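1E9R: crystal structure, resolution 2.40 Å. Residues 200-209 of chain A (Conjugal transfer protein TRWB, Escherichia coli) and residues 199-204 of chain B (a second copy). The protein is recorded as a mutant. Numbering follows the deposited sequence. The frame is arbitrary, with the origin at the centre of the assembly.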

# COMPACT_ATOMS: atom_id res chain seq x y z
N SER A 200 14.71 -3.23 -31.66
CA SER A 200 14.78 -4.19 -30.57
C SER A 200 13.41 -4.77 -30.28
O SER A 200 12.41 -4.30 -30.83
CB SER A 200 15.33 -3.54 -29.30
OG SER A 200 14.42 -2.58 -28.77
N ASN A 201 13.37 -5.78 -29.43
CA ASN A 201 12.10 -6.38 -29.07
C ASN A 201 11.29 -5.36 -28.29
O ASN A 201 10.06 -5.28 -28.43
CB ASN A 201 12.32 -7.62 -28.21
CG ASN A 201 12.99 -8.73 -28.97
OD1 ASN A 201 12.54 -9.11 -30.06
ND2 ASN A 201 14.07 -9.28 -28.40
N GLU A 202 11.99 -4.57 -27.48
CA GLU A 202 11.36 -3.54 -26.68
C GLU A 202 10.65 -2.54 -27.58
O GLU A 202 9.52 -2.12 -27.29
CB GLU A 202 12.41 -2.81 -25.82
CG GLU A 202 11.84 -1.70 -24.96
CD GLU A 202 10.84 -2.20 -23.91
OE1 GLU A 202 10.73 -3.44 -23.73
OE2 GLU A 202 10.18 -1.36 -23.26
N ALA A 203 11.30 -2.15 -28.67
CA ALA A 203 10.73 -1.21 -29.62
C ALA A 203 9.50 -1.79 -30.31
O ALA A 203 8.50 -1.10 -30.52
CB ALA A 203 11.78 -0.82 -30.65
N SER A 204 9.56 -3.06 -30.67
CA SER A 204 8.43 -3.71 -31.31
C SER A 204 7.28 -3.79 -30.32
O SER A 204 6.12 -3.63 -30.70
CB SER A 204 8.82 -5.11 -31.75
OG SER A 204 9.81 -5.03 -32.75
N LYS A 205 7.61 -4.05 -29.06
CA LYS A 205 6.60 -4.16 -28.02
C LYS A 205 5.89 -2.83 -27.87
O LYS A 205 4.67 -2.78 -27.73
CB LYS A 205 7.26 -4.53 -26.70
CG LYS A 205 6.29 -4.53 -25.55
CD LYS A 205 6.96 -4.95 -24.28
CE LYS A 205 6.00 -4.81 -23.11
NZ LYS A 205 6.61 -5.34 -21.85
N ALA A 206 6.67 -1.76 -27.91
CA ALA A 206 6.13 -0.41 -27.81
C ALA A 206 5.14 -0.15 -28.94
O ALA A 206 4.05 0.38 -28.71
CB ALA A 206 7.26 0.60 -27.86
N LEU A 207 5.51 -0.52 -30.16
CA LEU A 207 4.64 -0.32 -31.33
C LEU A 207 3.35 -1.11 -31.14
O LEU A 207 2.26 -0.59 -31.35
CB LEU A 207 5.35 -0.78 -32.61
CG LEU A 207 5.11 0.02 -33.91
CD1 LEU A 207 5.31 -0.90 -35.09
CD2 LEU A 207 3.71 0.60 -33.94
N THR A 208 3.48 -2.37 -30.75
CA THR A 208 2.32 -3.22 -30.53
C THR A 208 1.39 -2.55 -29.52
O THR A 208 0.17 -2.53 -29.70
CB THR A 208 2.73 -4.58 -29.99
OG1 THR A 208 3.57 -5.23 -30.95
CG2 THR A 208 1.49 -5.43 -29.71
N SER A 209 1.98 -2.01 -28.45
CA SER A 209 1.22 -1.32 -27.40
C SER A 209 0.44 -0.16 -27.98
O SER A 209 -0.75 0.02 -27.70
CB SER A 209 2.16 -0.80 -26.31
OG SER A 209 2.70 -1.88 -25.56
N GLY B 199 2.86 -9.76 -35.64
CA GLY B 199 3.96 -8.85 -35.86
C GLY B 199 5.06 -8.74 -34.82
O GLY B 199 6.15 -8.25 -35.12
N SER B 200 4.79 -9.15 -33.59
CA SER B 200 5.82 -9.08 -32.55
C SER B 200 5.49 -10.07 -31.46
O SER B 200 4.40 -10.65 -31.45
CB SER B 200 5.89 -7.67 -31.95
OG SER B 200 4.69 -7.37 -31.25
N ASN B 201 6.44 -10.28 -30.55
CA ASN B 201 6.22 -11.21 -29.46
C ASN B 201 5.09 -10.69 -28.58
O ASN B 201 4.29 -11.47 -28.06
CB ASN B 201 7.49 -11.39 -28.63
CG ASN B 201 8.60 -12.08 -29.40
OD1 ASN B 201 8.38 -13.16 -29.97
ND2 ASN B 201 9.79 -11.48 -29.42
N GLU B 202 5.03 -9.37 -28.44
CA GLU B 202 3.99 -8.73 -27.64
C GLU B 202 2.60 -9.03 -28.20
O GLU B 202 1.66 -9.37 -27.46
CB GLU B 202 4.22 -7.22 -27.61
CG GLU B 202 3.20 -6.49 -26.77
CD GLU B 202 3.23 -6.91 -25.31
OE1 GLU B 202 4.21 -7.55 -24.87
OE2 GLU B 202 2.25 -6.59 -24.59
N ALA B 203 2.47 -8.92 -29.52
CA ALA B 203 1.21 -9.21 -30.18
C ALA B 203 0.82 -10.68 -29.98
O ALA B 203 -0.35 -10.99 -29.73
CB ALA B 203 1.33 -8.88 -31.67
N SER B 204 1.80 -11.57 -30.08
CA SER B 204 1.57 -13.01 -29.91
C SER B 204 1.15 -13.30 -28.49
O SER B 204 0.29 -14.14 -28.24
CB SER B 204 2.85 -13.81 -30.21
OG SER B 204 3.14 -13.82 -31.60
O HOH W 1 7.68 -7.51 -29.16
O HOH W 2 0.28 -4.39 -25.68

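The two stretches are the same segment of two TRWB copies, but they meet out of register: one side of the chain A helix, from N201(A) to T208(A), lies against the N-cap and first turn of the chain B helix. The CA atoms of S204(A) and S200(B) are 6.1 Å apart, those of K205(A) and E202(B) 5.3 Å, and those of T208(A) and A203(B) 6.1 Å. Thus residues near the start of the helix in one copy face residues further along it in the other, and the contact, which buries 307 Å² in total, is not symmetric.

The chain A helix begins after S200(A), whose OG, with chi1 in the p well, accepts from A203(A) N at 3.2 Å and caps the helix. This serine is out of reach of chain B, although its counterpart there lies at the heart of the contact. N201(A) is the first residue to touch the partner. Its CA-to-CB bond points sideways, yet the end of its side chain comes nearer, placing OD1 3.7 Å from ND2 of N201(B). The polar groups are neighbours at a distance too long for a hydrogen bond. The carbonyl of N201(A) is linked more indirectly, through water 1, which donates weakly to N201(A) O (3.3 Å) and accepts, again weakly, from E202(B) N (3.3 Å). That amide lies in the first turn of the chain B helix, where backbone NH groups lack partners from a preceding turn.

E202(A) and A203(A) make no contact, and chain B is next met at S204(A), which points toward it. Here CB of S204(A) packs 3.9 Å from CB of S200(B), while OG of S204(A) makes a weak hydrogen bond to S200(A) O (3.3 Å) within its own chain. K205(A) follows with an extended side chain, all four chi angles in the t well. Its CE lies 3.7 Å from OE1 of E202(B), and its NZ is 4.4 Å from the same OE1. The opposite charges can attract across this gap, but they do not form a salt bridge.

A206(A) and L207(A) make no contact, and the helix returns to chain B at T208(A), one turn after S204(A). T208(A) is buried and points toward the partner. Its OG1 forms a very short hydrogen bond of 2.4 Å with OG of S200(B), the only direct hydrogen bond between the stretches. The same S200(B) OG accepts from A203(B) N at 3.2 Å, so the serine that caps the chain B helix also ties it to chain A. The methyl group of T208(A) supplies apolar packing: CG2 lies 3.6 Å from CG of E202(B) and 4.0 Å from CB of A203(B). The CA-to-CB bond of E202(B) points toward chain A, and its CG also packs against K205(A) CG (3.9 Å), while its OE1 lies near the end of the lysine. At S209(A), water 2 makes a final link, bonding weakly to OG of S209(A) (3.5 Å) and donating to OE2 of E202(B) (3.1 Å).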